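Local coordinates for protein alkaline phosphatase (Thermus thermophilus, PDB 7KWD) that probably hydrolyses phosphate monoesters as a homodimeric alkaline phosphatase, with zinc and magnesium ions bound in its active site, at residues A[354-359]-A[387-392]; A[360-365]-A[380-385]. All blocks are in the same frame, centred on the assembly; numbering follows the deposited sequence.

Contact 1 (A[354-359]-A[387-392])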
loop_
_atom_site.group_PDB
_atom_site.type_symbol
_atom_site.label_atom_id
_atom_site.label_comp_id
_atom_site.label_asym_id
_atom_site.label_seq_id
_atom_site.Cartn_x
_atom_site.Cartn_y
_atom_site.Cartn_z
ATOM N N ARG A 354 29.610 -2.478 -5.137
ATOM C CA ARG A 354 30.748 -3.378 -4.998
ATOM C C ARG A 354 31.713 -3.197 -6.165
ATOM O O ARG A 354 32.917 -3.034 -5.970
ATOM C CB ARG A 354 30.204 -4.795 -4.892
ATOM C CG ARG A 354 31.120 -5.863 -4.426
ATOM C CD ARG A 354 30.322 -7.170 -4.401
ATOM N NE ARG A 354 29.294 -7.168 -3.352
ATOM C CZ ARG A 354 28.052 -7.664 -3.462
ATOM N NH1 ARG A 354 27.600 -8.220 -4.604
ATOM N NH2 ARG A 354 27.251 -7.598 -2.398
ATOM N N VAL A 355 31.180 -3.153 -7.384
ATOM C CA VAL A 355 31.994 -2.993 -8.584
ATOM C C VAL A 355 32.751 -1.672 -8.563
ATOM O O VAL A 355 33.914 -1.589 -8.976
ATOM C CB VAL A 355 31.094 -3.070 -9.836
ATOM C CG1 VAL A 355 31.754 -2.300 -10.969
ATOM C CG2 VAL A 355 30.792 -4.480 -10.206
ATOM N N LEU A 356 32.071 -0.611 -8.144
ATOM C CA LEU A 356 32.622 0.732 -8.179
ATOM C C LEU A 356 33.723 0.948 -7.147
ATOM O O LEU A 356 34.588 1.815 -7.338
ATOM C CB LEU A 356 31.498 1.724 -7.934
ATOM C CG LEU A 356 30.548 1.953 -9.106
ATOM C CD1 LEU A 356 29.388 2.816 -8.631
ATOM C CD2 LEU A 356 31.282 2.602 -10.282
ATOM N N GLY A 357 33.689 0.216 -6.045
ATOM C CA GLY A 357 34.710 0.393 -5.051
ATOM C C GLY A 357 34.615 1.753 -4.387
ATOM O O GLY A 357 33.712 2.549 -4.640
ATOM N N GLN A 358 35.617 2.023 -3.547
ATOM C CA GLN A 358 35.545 3.104 -2.572
ATOM C C GLN A 358 35.914 4.476 -3.122
ATOM O O GLN A 358 35.637 5.489 -2.465
ATOM C CB GLN A 358 36.445 2.759 -1.383
ATOM C CG GLN A 358 35.681 2.327 -0.137
ATOM C CD GLN A 358 36.550 2.333 1.108
ATOM O OE1 GLN A 358 37.281 3.297 1.371
ATOM N NE2 GLN A 358 36.477 1.256 1.884
ATOM N N ALA A 359 36.504 4.560 -4.306
ATOM C CA ALA A 359 36.869 5.850 -4.892
ATOM C C ALA A 359 36.624 5.793 -6.391
ATOM O O ALA A 359 37.550 5.879 -7.198
ATOM C CB ALA A 359 38.322 6.197 -4.575
ATOM N N ARG A 387 29.900 11.848 -4.847
ATOM C CA ARG A 387 29.945 12.522 -3.558
ATOM C C ARG A 387 29.329 11.660 -2.473
ATOM O O ARG A 387 29.824 11.605 -1.342
ATOM C CB ARG A 387 29.224 13.857 -3.653
ATOM C CG ARG A 387 29.970 14.828 -4.533
ATOM C CD ARG A 387 29.255 16.152 -4.761
ATOM N NE ARG A 387 29.103 16.999 -3.569
ATOM C CZ ARG A 387 30.071 17.365 -2.718
ATOM N NH1 ARG A 387 31.320 16.952 -2.870
ATOM N NH2 ARG A 387 29.779 18.160 -1.690
ATOM N N ALA A 388 28.233 10.988 -2.784
ATOM C CA ALA A 388 27.589 10.183 -1.761
ATOM C C ALA A 388 28.495 9.036 -1.343
ATOM O O ALA A 388 28.636 8.758 -0.148
ATOM C CB ALA A 388 26.238 9.687 -2.279
ATOM N N ILE A 389 29.142 8.381 -2.307
ATOM C CA ILE A 389 30.030 7.267 -1.988
ATOM C C ILE A 389 31.285 7.755 -1.277
ATOM O O ILE A 389 31.760 7.124 -0.326
ATOM C CB ILE A 389 30.422 6.506 -3.270
ATOM C CG1 ILE A 389 29.229 5.746 -3.864
ATOM C CG2 ILE A 389 31.540 5.523 -2.977
ATOM C CD1 ILE A 389 29.360 5.404 -5.379
ATOM N N ARG A 390 31.881 8.840 -1.760
ATOM C CA ARG A 390 33.215 9.224 -1.313
ATOM C C ARG A 390 33.195 10.195 -0.145
ATOM O O ARG A 390 34.050 10.091 0.738
ATOM C CB ARG A 390 33.994 9.814 -2.483
ATOM C CG ARG A 390 34.472 8.738 -3.468
ATOM C CD ARG A 390 35.170 9.327 -4.689
ATOM N NE ARG A 390 36.608 9.126 -4.586
ATOM C CZ ARG A 390 37.490 10.099 -4.377
ATOM N NH1 ARG A 390 37.098 11.364 -4.267
ATOM N NH2 ARG A 390 38.772 9.802 -4.282
ATOM N N GLU A 391 32.218 11.099 -0.090
ATOM C CA GLU A 391 32.174 12.111 0.951
ATOM C C GLU A 391 30.961 12.019 1.862
ATOM O O GLU A 391 30.732 12.940 2.659
ATOM C CB GLU A 391 32.172 13.509 0.339
ATOM C CG GLU A 391 33.288 13.790 -0.612
ATOM C CD GLU A 391 33.085 15.133 -1.266
ATOM O OE1 GLU A 391 32.819 16.116 -0.530
ATOM O OE2 GLU A 391 33.149 15.183 -2.515
ATOM N N LYS A 392 30.148 10.981 1.735
ATOM C CA LYS A 392 28.912 10.878 2.514
ATOM C C LYS A 392 28.082 12.155 2.414
ATOM O O LYS A 392 27.474 12.624 3.383
ATOM C CB LYS A 392 29.231 10.519 3.959
ATOM C CG LYS A 392 30.159 9.296 4.015
ATOM C CD LYS A 392 29.960 8.453 5.270
ATOM C CE LYS A 392 31.110 7.450 5.452
ATOM N NZ LYS A 392 32.204 7.598 4.430
#

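Contact 2 (A[360-365]-A[380-385])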
loop_
_atom_site.group_PDB
_atom_site.type_symbol
_atom_site.label_atom_id
_atom_site.label_comp_id
_atom_site.label_asym_id
_atom_site.label_seq_id
_atom_site.Cartn_x
_atom_site.Cartn_y
_atom_site.Cartn_z
ATOM N N PRO A 360 35.371 5.611 -6.789
ATOM C CA PRO A 360 35.048 5.628 -8.216
ATOM C C PRO A 360 35.102 7.037 -8.767
ATOM O O PRO A 360 34.913 8.032 -8.062
ATOM C CB PRO A 360 33.615 5.085 -8.256
ATOM C CG PRO A 360 33.032 5.610 -6.973
ATOM C CD PRO A 360 34.159 5.476 -5.955
ATOM N N GLU A 361 35.330 7.096 -10.072
ATOM C CA GLU A 361 35.264 8.323 -10.845
ATOM C C GLU A 361 33.890 8.437 -11.489
ATOM O O GLU A 361 33.272 7.436 -11.847
ATOM C CB GLU A 361 36.354 8.329 -11.918
ATOM C CG GLU A 361 36.783 9.715 -12.365
ATOM C CD GLU A 361 37.879 10.308 -11.484
ATOM O OE1 GLU A 361 38.021 9.858 -10.323
ATOM O OE2 GLU A 361 38.591 11.225 -11.952
ATOM N N ALA A 362 33.425 9.670 -11.645
ATOM C CA ALA A 362 32.163 9.937 -12.319
ATOM C C ALA A 362 32.004 9.140 -13.601
ATOM O O ALA A 362 30.926 8.627 -13.910
ATOM C CB ALA A 362 32.048 11.426 -12.645
ATOM N N SER A 363 33.068 9.041 -14.370
ATOM C CA SER A 363 32.969 8.295 -15.608
ATOM C C SER A 363 32.697 6.821 -15.336
ATOM O O SER A 363 32.063 6.149 -16.153
ATOM C CB SER A 363 34.256 8.472 -16.403
ATOM O OG SER A 363 35.226 7.527 -16.010
ATOM N N GLN A 364 33.179 6.295 -14.210
ATOM C CA GLN A 364 32.963 4.882 -13.906
ATOM C C GLN A 364 31.537 4.643 -13.421
ATOM O O GLN A 364 30.900 3.664 -13.825
ATOM C CB GLN A 364 33.980 4.411 -12.863
ATOM C CG GLN A 364 35.431 4.673 -13.289
ATOM C CD GLN A 364 36.429 4.378 -12.198
ATOM O OE1 GLN A 364 36.451 5.047 -11.156
ATOM N NE2 GLN A 364 37.259 3.367 -12.426
ATOM N N VAL A 365 31.036 5.533 -12.557
ATOM C CA VAL A 365 29.624 5.556 -12.182
ATOM C C VAL A 365 28.750 5.523 -13.429
ATOM O O VAL A 365 27.905 4.632 -13.612
ATOM C CB VAL A 365 29.331 6.803 -11.327
ATOM C CG1 VAL A 365 27.810 7.087 -11.224
ATOM C CG2 VAL A 365 29.996 6.648 -9.949
ATOM N N ALA A 380 26.006 15.886 -13.729
ATOM C CA ALA A 380 25.699 16.280 -12.360
ATOM C C ALA A 380 25.130 15.120 -11.550
ATOM O O ALA A 380 25.219 15.128 -10.313
ATOM C CB ALA A 380 24.716 17.450 -12.332
ATOM N N GLU A 381 24.513 14.145 -12.221
ATOM C CA GLU A 381 23.917 13.016 -11.513
ATOM C C GLU A 381 25.004 12.041 -11.095
ATOM O O GLU A 381 25.044 11.602 -9.942
ATOM C CB GLU A 381 22.858 12.347 -12.397
ATOM C CG GLU A 381 21.638 13.260 -12.691
ATOM C CD GLU A 381 20.710 12.679 -13.735
ATOM O OE1 GLU A 381 21.221 12.004 -14.659
ATOM O OE2 GLU A 381 19.477 12.907 -13.640
ATOM N N ALA A 382 25.925 11.730 -12.007
ATOM C CA ALA A 382 27.028 10.859 -11.636
ATOM C C ALA A 382 27.854 11.480 -10.519
ATOM O O ALA A 382 28.298 10.772 -9.604
ATOM C CB ALA A 382 27.900 10.547 -12.847
ATOM N N GLU A 383 28.032 12.809 -10.551
ATOM C CA GLU A 383 28.831 13.459 -9.515
ATOM C C GLU A 383 28.163 13.326 -8.158
ATOM O O GLU A 383 28.836 13.163 -7.137
ATOM C CB GLU A 383 29.077 14.943 -9.819
ATOM C CG GLU A 383 29.646 15.233 -11.221
ATOM C CD GLU A 383 31.182 15.203 -11.324
ATOM O OE1 GLU A 383 31.845 14.290 -10.763
ATOM O OE2 GLU A 383 31.720 16.096 -12.015
ATOM N N ARG A 384 26.832 13.422 -8.122
ATOM C CA ARG A 384 26.136 13.222 -6.859
ATOM C C ARG A 384 26.435 11.841 -6.299
ATOM O O ARG A 384 26.660 11.680 -5.096
ATOM C CB ARG A 384 24.638 13.393 -7.056
ATOM C CG ARG A 384 24.148 14.821 -7.206
ATOM C CD ARG A 384 22.633 14.760 -7.203
ATOM N NE ARG A 384 21.946 15.879 -7.835
ATOM C CZ ARG A 384 22.001 17.122 -7.391
ATOM N NH1 ARG A 384 22.740 17.400 -6.320
ATOM N NH2 ARG A 384 21.312 18.079 -8.000
ATOM N N VAL A 385 26.432 10.831 -7.164
ATOM C CA VAL A 385 26.756 9.481 -6.722
ATOM C C VAL A 385 28.182 9.428 -6.186
ATOM O O VAL A 385 28.458 8.767 -5.178
ATOM C CB VAL A 385 26.554 8.480 -7.875
ATOM C CG1 VAL A 385 26.988 7.105 -7.452
ATOM C CG2 VAL A 385 25.094 8.436 -8.346
#

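Contact 1 (A[354-359]-A[387-392])
A359 and R390 bring the two backbones closest here, with their CA atoms 6.1 Å apart, and the segments touch by van der Waals contact alone. The R390 side chain runs alongside A359 without a polar bond. R390 NE comes within 3.3 Å of A359 CA, which sits at the edge of the guanidinium in its plane, and A359 CB also touches NE and, at 3.6 Å, NH2. A bend at the third torsion (chi3 105°) places NE here. NE is covered by this contact and has no hydrogen-bonding partner in the model, which probably costs some energy. Further back along the same side chain, CG rests on the carbonyl oxygen Q358 O at 3.6 Å.

I389 is the apolar residue of the second segment. Its CD1 meets L356 CD1 at 4.2 Å, the two side chains crossing at about a right angle. CG2, anti to the backbone N, packs loosely on the oxygens of G357 and Q358, at 4.0 Å from G357 O. L356 also leans on helix 362-373, and I389 on P405.

Within the second segment, R387 NH1 and E391 OE2 form an i to i+4 salt bridge of 2.6 Å along the helix, apart from the interface.

The chain leaves helix 349-356 at G357, where phi turns positive (67°), and its exit loop then lies against I389 and R390 near the C-terminal end of helix 379-391. This is a peripheral helix-end to helix packing, part of the helical insertion between strands 310-325 and 426-428.

Contact 2 (A[360-365]-A[380-385])
The E383 carboxylate meets A362 with one oxygen: OE1 lies 3.4 Å from A362 CB, and CD follows at 4.1 Å. The methyl comes in obliquely, well off the carboxylate plane and beyond OE1, so it sits neither over the centre of the group nor level with it. E383 starts out pointing away from the other helix, and a bend at the second torsion (chi2 -88°) turns CD back toward it. The Q364 amide, the other flat group, works within its own segment. Its OE1 accepts from E361 N at 2.6 Å, nearly straight (160° at the hydrogen), on a lone pair in the amide plane. E361 is the N-cap and Q364 stands three residues on, so its side chain takes the N-cap N-H, one of the two bonds of a capping box; Q364 N goes to E361 O instead. E361 O adds to the grip on this helix start by accepting from V365 N as well.

Between the helices the fit is made by small side chains. A362 CB and A382 CB face each other at 4.2 Å. A382 CB also lies 3.7 Å from A362 O. One step deeper, V365 CG1 wedges between A382 CB and V385 CB, at 3.8 Å from V385 CB, while V365 CG2 rests on V385 CG1. V365 goes on to touch L356 and L377, and V385 reaches M409 and A412 of helix 406-412.

A362, A382, V365 and V385 thus join the start of helix 362-373 to helix 379-391 by van der Waals contact, mainly apolar. The acid at the exposed margin touches a methyl with its oxygen and adds no polar bond across, so shape, with alanine at the closest approach of the backbones, carries this junction.

Both contacts draw their second segment from helix 379-391, contact 2 from its earlier turns and contact 1 from its C-terminal end, with centres 9 Å apart. Three helices in a row, 349-356, 362-373 and 379-391, meet here, and the pairing in contact 2 is nested inside the chain loop that contact 1 closes. The two merge through P360 and L356: R390 CD lies 3.6 Å from P360 O, I389 CG2 is 4.0 Å from P360 CD, and L356 CD2 packs 3.7 Å from V365 N. Contact 1 is the more exposed, contact 2 the more buried. Their centres lie about 27 and 31 Å from the chain centre, away from the zinc and magnesium sites.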